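PDB 1H0H: formate dehydrogenase subunit beta from Desulfovibrio gigas, which serves as the electron-transfer subunit of a formate dehydrogenase, carrying electrons from the reversible oxidation of formate to carbon dioxide through three [4Fe-4S] clusters. Local coordinates for residues 9-14 with 65-70; 71-76 with 197-202. All coordinates share one frame; numbering follows the deposited sequence.

Contact 1 (9-14 with 65-70). With SF4 (iron/sulfur cluster), chain L.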
loop_
_atom_site.group_PDB
_atom_site.type_symbol
_atom_site.label_atom_id
_atom_site.label_comp_id
_atom_site.label_asym_id
_atom_site.label_seq_id
_atom_site.Cartn_x
_atom_site.Cartn_y
_atom_site.Cartn_z
ATOM N N THR B 9 -9.636 -24.259 5.808
ATOM C CA THR B 9 -8.286 -24.289 5.267
ATOM C C THR B 9 -8.035 -23.104 4.325
ATOM O O THR B 9 -6.903 -22.853 3.952
ATOM C CB THR B 9 -7.943 -25.607 4.537
ATOM O OG1 THR B 9 -8.649 -25.694 3.276
ATOM C CG2 THR B 9 -8.381 -26.818 5.342
ATOM N N ARG B 10 -9.095 -22.409 3.922
ATOM C CA ARG B 10 -8.922 -21.245 3.056
ATOM C C ARG B 10 -9.095 -19.902 3.775
ATOM O O ARG B 10 -8.912 -18.855 3.156
ATOM C CB ARG B 10 -9.884 -21.293 1.862
ATOM C CG ARG B 10 -9.754 -22.528 0.996
ATOM C CD ARG B 10 -10.675 -22.509 -0.196
ATOM N NE ARG B 10 -10.308 -21.484 -1.164
ATOM C CZ ARG B 10 -9.532 -21.738 -2.210
ATOM N NH1 ARG B 10 -9.065 -22.971 -2.363
ATOM N NH2 ARG B 10 -9.220 -20.777 -3.098
ATOM N N CYS B 11 -9.430 -19.916 5.057
ATOM C CA CYS B 11 -9.680 -18.669 5.802
ATOM C C CYS B 11 -8.383 -17.975 6.208
ATOM O O CYS B 11 -7.478 -18.591 6.757
ATOM C CB CYS B 11 -10.539 -18.985 7.047
ATOM S SG CYS B 11 -10.851 -17.619 8.193
ATOM N N THR B 12 -8.290 -16.684 5.955
ATOM C CA THR B 12 -7.104 -15.942 6.341
ATOM C C THR B 12 -7.363 -15.113 7.590
ATOM O O THR B 12 -6.512 -14.326 7.992
ATOM C CB THR B 12 -6.663 -15.027 5.205
ATOM O OG1 THR B 12 -7.799 -14.276 4.763
ATOM C CG2 THR B 12 -6.213 -15.839 3.997
ATOM N N ALA B 13 -8.535 -15.292 8.187
ATOM C CA ALA B 13 -8.923 -14.521 9.356
ATOM C C ALA B 13 -8.880 -13.010 9.042
ATOM O O ALA B 13 -8.500 -12.183 9.881
ATOM C CB ALA B 13 -8.062 -14.898 10.576
ATOM N N CYS B 14 -9.288 -12.664 7.818
ATOM C CA CYS B 14 -9.338 -11.260 7.393
ATOM C C CYS B 14 -10.421 -10.512 8.193
ATOM O O CYS B 14 -10.464 -9.286 8.228
ATOM C CB CYS B 14 -9.623 -11.194 5.879
ATOM S SG CYS B 14 -11.312 -11.458 5.341
ATOM N N TRP B 65 -1.627 -21.666 12.796
ATOM C CA TRP B 65 -2.604 -20.772 13.376
ATOM C C TRP B 65 -3.933 -21.126 12.735
ATOM O O TRP B 65 -4.132 -20.919 11.529
ATOM C CB TRP B 65 -2.209 -19.336 13.060
ATOM C CG TRP B 65 -2.708 -18.300 13.982
ATOM C CD1 TRP B 65 -3.543 -18.458 15.047
ATOM C CD2 TRP B 65 -2.422 -16.896 13.894
ATOM N NE1 TRP B 65 -3.770 -17.239 15.641
ATOM C CE2 TRP B 65 -3.084 -16.266 14.956
ATOM C CE3 TRP B 65 -1.641 -16.108 13.014
ATOM C CZ2 TRP B 65 -3.005 -14.878 15.173
ATOM C CZ3 TRP B 65 -1.549 -14.743 13.235
ATOM C CH2 TRP B 65 -2.237 -14.138 14.298
ATOM N N LEU B 66 -4.824 -21.669 13.551
ATOM C CA LEU B 66 -6.087 -22.225 13.084
ATOM C C LEU B 66 -7.237 -21.286 13.296
ATOM O O LEU B 66 -7.440 -20.778 14.393
ATOM C CB LEU B 66 -6.394 -23.551 13.789
ATOM C CG LEU B 66 -5.272 -24.585 13.695
ATOM C CD1 LEU B 66 -5.666 -25.910 14.364
ATOM C CD2 LEU B 66 -4.859 -24.809 12.233
ATOM N N PHE B 67 -8.009 -21.103 12.240
ATOM C CA PHE B 67 -9.106 -20.162 12.233
ATOM C C PHE B 67 -10.454 -20.875 12.055
ATOM O O PHE B 67 -10.560 -21.815 11.280
ATOM C CB PHE B 67 -8.901 -19.155 11.104
ATOM C CG PHE B 67 -7.542 -18.488 11.109
ATOM C CD1 PHE B 67 -6.996 -18.002 12.280
ATOM C CD2 PHE B 67 -6.815 -18.339 9.936
ATOM C CE1 PHE B 67 -5.744 -17.398 12.287
ATOM C CE2 PHE B 67 -5.563 -17.736 9.940
ATOM C CZ PHE B 67 -5.033 -17.241 11.113
ATOM N N PHE B 68 -11.472 -20.364 12.733
ATOM C CA PHE B 68 -12.822 -20.926 12.723
ATOM C C PHE B 68 -13.843 -19.788 12.789
ATOM O O PHE B 68 -14.064 -19.201 13.850
ATOM C CB PHE B 68 -12.966 -21.827 13.962
ATOM C CG PHE B 68 -14.068 -22.825 13.876
ATOM C CD1 PHE B 68 -13.868 -24.053 13.245
ATOM C CD2 PHE B 68 -15.284 -22.580 14.470
ATOM C CE1 PHE B 68 -14.912 -25.015 13.179
ATOM C CE2 PHE B 68 -16.314 -23.518 14.395
ATOM C CZ PHE B 68 -16.126 -24.731 13.756
ATOM N N PRO B 69 -14.459 -19.449 11.666
ATOM C CA PRO B 69 -15.442 -18.345 11.614
ATOM C C PRO B 69 -16.808 -18.861 12.078
ATOM O O PRO B 69 -17.681 -19.192 11.275
ATOM C CB PRO B 69 -15.501 -17.978 10.130
ATOM C CG PRO B 69 -14.901 -19.086 9.392
ATOM C CD PRO B 69 -14.233 -20.063 10.355
ATOM N N ASP B 70 -16.976 -18.856 13.395
ATOM C CA ASP B 70 -18.084 -19.485 14.079
ATOM C C ASP B 70 -19.407 -18.734 13.906
ATOM O O ASP B 70 -19.430 -17.514 13.778
ATOM C CB ASP B 70 -17.691 -19.605 15.554
ATOM C CG ASP B 70 -18.385 -20.711 16.252
ATOM O OD1 ASP B 70 -19.240 -21.384 15.633
ATOM O OD2 ASP B 70 -18.146 -20.964 17.446
HETATM FE FE1 SF4 L . -13.577 -15.572 4.707
HETATM FE FE2 SF4 L . -14.323 -14.721 7.238
HETATM FE FE3 SF4 L . -12.060 -16.266 6.924
HETATM FE FE4 SF4 L . -12.115 -13.606 5.949
HETATM S S1 SF4 L . -12.245 -14.268 8.103
HETATM S S2 SF4 L . -11.270 -15.519 4.890
HETATM S S3 SF4 L . -14.354 -13.484 5.369
HETATM S S4 SF4 L . -14.303 -16.874 6.469
#
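Two thiolates of the 9-14 loop hold a [4Fe-4S] cluster: Cys11 SG binds FE3 at 2.2 Å and Cys14 SG binds FE4 at 2.4 Å. With SG anti to its backbone N (chi1 175°), Cys11 reaches the iron; a weak hydrogen bond from Ala13 N, 3.3 Å from Cys11 SG, should draw off some charge. The loop packs on strand 62-70 mainly through the Phe67 ring. Ala13, whose side chain is a single methyl, lets the backbone approach the ring face: Ala13 CB sits 3.5 Å from the Phe67 centroid and 5° off the normal, a CH-pi contact. Trp65 O lies over the opposite face, and this sandwich of methyl and carbonyl oxygen limits the ring's rotation. Cys11 O meets the ring edge, 3.3 Å from Phe67 CD2, where the aromatic hydrogens are slightly positive, and takes a weak hydrogen bond from a basic side chain of another protein chain. Cys11 SG stands oblique to the ring, a sulfur-aromatic contact. Pro69, rigid and without N-H, lays CG 3.7 Å from cluster sulfide S4. Cys17 and Cys156 complete the ligation; Cys-x-x-Cys-x-x-Cys, its third cysteine on helix 16-25, with a remote fourth is the cluster-binding motif of bacterial ferredoxins.

Contact 2 (71-76 with 197-202); sequences QCRHCI and VIFLTA. With SF4 (iron/sulfur cluster), chain N; SF4 (iron/sulfur cluster), chain M.
Cys72 SG binds FE2 of one [4Fe-4S] cluster at 2.3 Å, and Cys75 SG takes FE3 of the same cluster. A fairly straight hydrogen bond from His74 N, 3.2 Å from Cys72 SG at 160°, steadies that thiolate and probably tempers its charge. The His74 ring lies with one face over the same sulfur, while its ND1 is hydrogen-bonded to Val101 N. The end of Gln71 borders a different cluster: extended beyond CG, it places NE2 3.7 Å from that cluster's FE3, a contact and not a bond, with OE1 held by Lys50. NE2 itself is buried and finds no hydrogen-bond partner.

Behind this loop runs the strand 197-201. Its first residue donates from Val197 N to Arg73 O, 2.9 Å away, the donor standing above the carbonyl plane. Both methyls of the branched valine pack against the loop: CG2 comes 3.3 Å from Cys72 O and meets the edge of the His74 ring, while CG1 faces Gln71 CD. Arg73, bent at chi2 (-64°), carries its guanidinium across Phe199, whose CE1 lies over one guanidinium face, 3.7 Å from Arg73 NE; the planes are 69° apart. Asp70 pairs with Arg73 NH1, which also makes a weak hydrogen bond to Gln71 O. With Cys80 and the distant Cys120, the Cys-x-x-Cys pair forms a ferredoxin-like [4Fe-4S] site, here backed by a sheet strand.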
loop_
_atom_site.group_PDB
_atom_site.type_symbol
_atom_site.label_atom_id
_atom_site.label_comp_id
_atom_site.label_asym_id
_atom_site.label_seq_id
_atom_site.Cartn_x
_atom_site.Cartn_y
_atom_site.Cartn_z
ATOM N N GLN B 71 -20.489 -19.491 13.833
ATOM C CA GLN B 71 -21.838 -18.972 13.734
ATOM C C GLN B 71 -22.763 -20.172 14.004
ATOM O O GLN B 71 -22.319 -21.319 14.005
ATOM C CB GLN B 71 -22.120 -18.416 12.327
ATOM C CG GLN B 71 -22.050 -19.504 11.273
ATOM C CD GLN B 71 -22.382 -19.043 9.836
ATOM O OE1 GLN B 71 -21.483 -18.848 9.017
ATOM N NE2 GLN B 71 -23.671 -18.907 9.532
ATOM N N CYS B 72 -24.050 -19.893 14.185
ATOM C CA CYS B 72 -25.056 -20.939 14.364
ATOM C C CYS B 72 -24.949 -21.977 13.236
ATOM O O CYS B 72 -24.714 -21.614 12.085
ATOM C CB CYS B 72 -26.441 -20.323 14.329
ATOM S SG CYS B 72 -27.772 -21.523 14.236
ATOM N N ARG B 73 -25.158 -23.249 13.550
ATOM C CA ARG B 73 -25.035 -24.304 12.535
ATOM C C ARG B 73 -26.317 -24.542 11.748
ATOM O O ARG B 73 -26.325 -25.334 10.836
ATOM C CB ARG B 73 -24.671 -25.624 13.197
ATOM C CG ARG B 73 -23.439 -25.545 14.074
ATOM C CD ARG B 73 -22.119 -25.221 13.339
ATOM N NE ARG B 73 -20.999 -25.545 14.217
ATOM C CZ ARG B 73 -20.541 -24.739 15.169
ATOM N NH1 ARG B 73 -21.108 -23.537 15.378
ATOM N NH2 ARG B 73 -19.525 -25.139 15.910
ATOM N N HIS B 74 -27.394 -23.891 12.164
ATOM C CA HIS B 74 -28.709 -24.111 11.582
ATOM C C HIS B 74 -29.016 -25.601 11.495
ATOM O O HIS B 74 -29.266 -26.163 10.419
ATOM C CB HIS B 74 -28.857 -23.346 10.268
ATOM C CG HIS B 74 -28.879 -21.874 10.481
ATOM N ND1 HIS B 74 -30.033 -21.186 10.784
ATOM C CD2 HIS B 74 -27.868 -20.969 10.547
ATOM C CE1 HIS B 74 -29.746 -19.913 10.981
ATOM N NE2 HIS B 74 -28.439 -19.750 10.822
ATOM N N CYS B 75 -28.937 -26.223 12.670
ATOM C CA CYS B 75 -29.222 -27.648 12.855
ATOM C C CYS B 75 -30.462 -28.102 12.114
ATOM O O CYS B 75 -31.510 -27.439 12.143
ATOM C CB CYS B 75 -29.387 -27.941 14.342
ATOM S SG CYS B 75 -27.878 -27.682 15.286
ATOM N N ILE B 76 -30.353 -29.247 11.445
ATOM C CA ILE B 76 -31.472 -29.774 10.692
ATOM C C ILE B 76 -32.670 -30.036 11.608
ATOM O O ILE B 76 -33.826 -29.777 11.250
ATOM C CB ILE B 76 -31.020 -31.041 9.954
ATOM C CG1 ILE B 76 -30.048 -30.626 8.834
ATOM C CG2 ILE B 76 -32.219 -31.816 9.390
ATOM C CD1 ILE B 76 -29.288 -31.791 8.265
ATOM N N VAL B 197 -24.710 -25.656 8.419
ATOM C CA VAL B 197 -23.439 -24.976 8.261
ATOM C C VAL B 197 -22.346 -26.016 8.490
ATOM O O VAL B 197 -22.054 -26.388 9.640
ATOM C CB VAL B 197 -23.292 -23.789 9.245
ATOM C CG1 VAL B 197 -21.943 -23.090 9.052
ATOM C CG2 VAL B 197 -24.400 -22.769 9.038
ATOM N N ILE B 198 -21.732 -26.487 7.402
ATOM C CA ILE B 198 -20.754 -27.561 7.501
ATOM C C ILE B 198 -19.289 -27.076 7.461
ATOM O O ILE B 198 -18.835 -26.591 6.421
ATOM C CB ILE B 198 -20.962 -28.610 6.386
ATOM C CG1 ILE B 198 -22.404 -29.137 6.363
ATOM C CG2 ILE B 198 -19.944 -29.775 6.573
ATOM C CD1 ILE B 198 -22.749 -29.983 5.104
ATOM N N PHE B 199 -18.565 -27.189 8.580
ATOM C CA PHE B 199 -17.143 -26.813 8.615
ATOM C C PHE B 199 -16.202 -27.977 8.294
ATOM O O PHE B 199 -16.394 -29.105 8.788
ATOM C CB PHE B 199 -16.713 -26.294 9.975
ATOM C CG PHE B 199 -17.386 -25.035 10.405
ATOM C CD1 PHE B 199 -18.630 -25.084 10.999
ATOM C CD2 PHE B 199 -16.739 -23.800 10.278
ATOM C CE1 PHE B 199 -19.225 -23.944 11.443
ATOM C CE2 PHE B 199 -17.338 -22.642 10.712
ATOM C CZ PHE B 199 -18.596 -22.712 11.283
ATOM N N LEU B 200 -15.207 -27.694 7.456
ATOM C CA LEU B 200 -14.120 -28.614 7.192
ATOM C C LEU B 200 -12.950 -28.137 8.019
ATOM O O LEU B 200 -12.639 -26.937 8.016
ATOM C CB LEU B 200 -13.716 -28.606 5.712
ATOM C CG LEU B 200 -12.416 -29.357 5.372
ATOM C CD1 LEU B 200 -12.540 -30.849 5.706
ATOM C CD2 LEU B 200 -12.028 -29.211 3.920
ATOM N N THR B 201 -12.338 -29.048 8.767
ATOM C CA THR B 201 -11.121 -28.747 9.513
ATOM C C THR B 201 -10.044 -29.679 9.038
ATOM O O THR B 201 -10.341 -30.777 8.561
ATOM C CB THR B 201 -11.311 -28.867 11.036
ATOM O OG1 THR B 201 -11.928 -30.124 11.384
ATOM C CG2 THR B 201 -12.245 -27.788 11.536
ATOM N N ALA B 202 -8.791 -29.245 9.155
ATOM C CA ALA B 202 -7.676 -30.047 8.693
ATOM C C ALA B 202 -7.085 -30.907 9.813
ATOM O O ALA B 202 -6.249 -31.747 9.565
ATOM C CB ALA B 202 -6.598 -29.153 8.072
HETATM FE FE1 SF4 N . -27.430 -24.142 18.509
HETATM FE FE2 SF4 N . -27.923 -22.816 16.140
HETATM FE FE3 SF4 N . -28.249 -25.655 16.349
HETATM FE FE4 SF4 N . -29.996 -23.965 17.665
HETATM S S1 SF4 N . -29.761 -24.212 15.320
HETATM S S2 SF4 N . -29.069 -25.740 18.552
HETATM S S3 SF4 N . -28.552 -22.183 18.242
HETATM S S4 SF4 N . -26.239 -24.393 16.506
HETATM FE FE1 SF4 M . -25.840 -13.751 7.894
HETATM FE FE2 SF4 M . -23.350 -14.900 8.085
HETATM FE FE3 SF4 M . -25.382 -15.657 9.809
HETATM FE FE4 SF4 M . -24.197 -13.180 10.031
HETATM S S1 SF4 M . -23.200 -15.263 10.267
HETATM S S2 SF4 M . -26.430 -13.708 10.083
HETATM S S3 SF4 M . -23.728 -12.630 7.942
HETATM S S4 SF4 M . -25.485 -15.959 7.566
#

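Overall arrangement
Contacts 1 and 2 follow each other along the chain: the strand 62-70 that backs one cluster loop in contact 1 runs straight into the second cluster loop at 71-76 in contact 2. Their centres are 14 Å apart, and they meet through aromatic packing, Phe68 stacking on Phe199 with Phe68 CZ 3.6 Å from Phe199 CG, and Pro69 O 3.5 Å from Phe199 CE2. Phe68 CE2 also lies 3.9 Å from Arg73 NH2. Between them the two contacts reach all three clusters of this electron-transfer subunit: contact 1 supplies two ligands of the first, residues 72-75 two of the third, and Gln71 borders the second, whose ligands are Cys21, Cys137, Cys140 and Cys152.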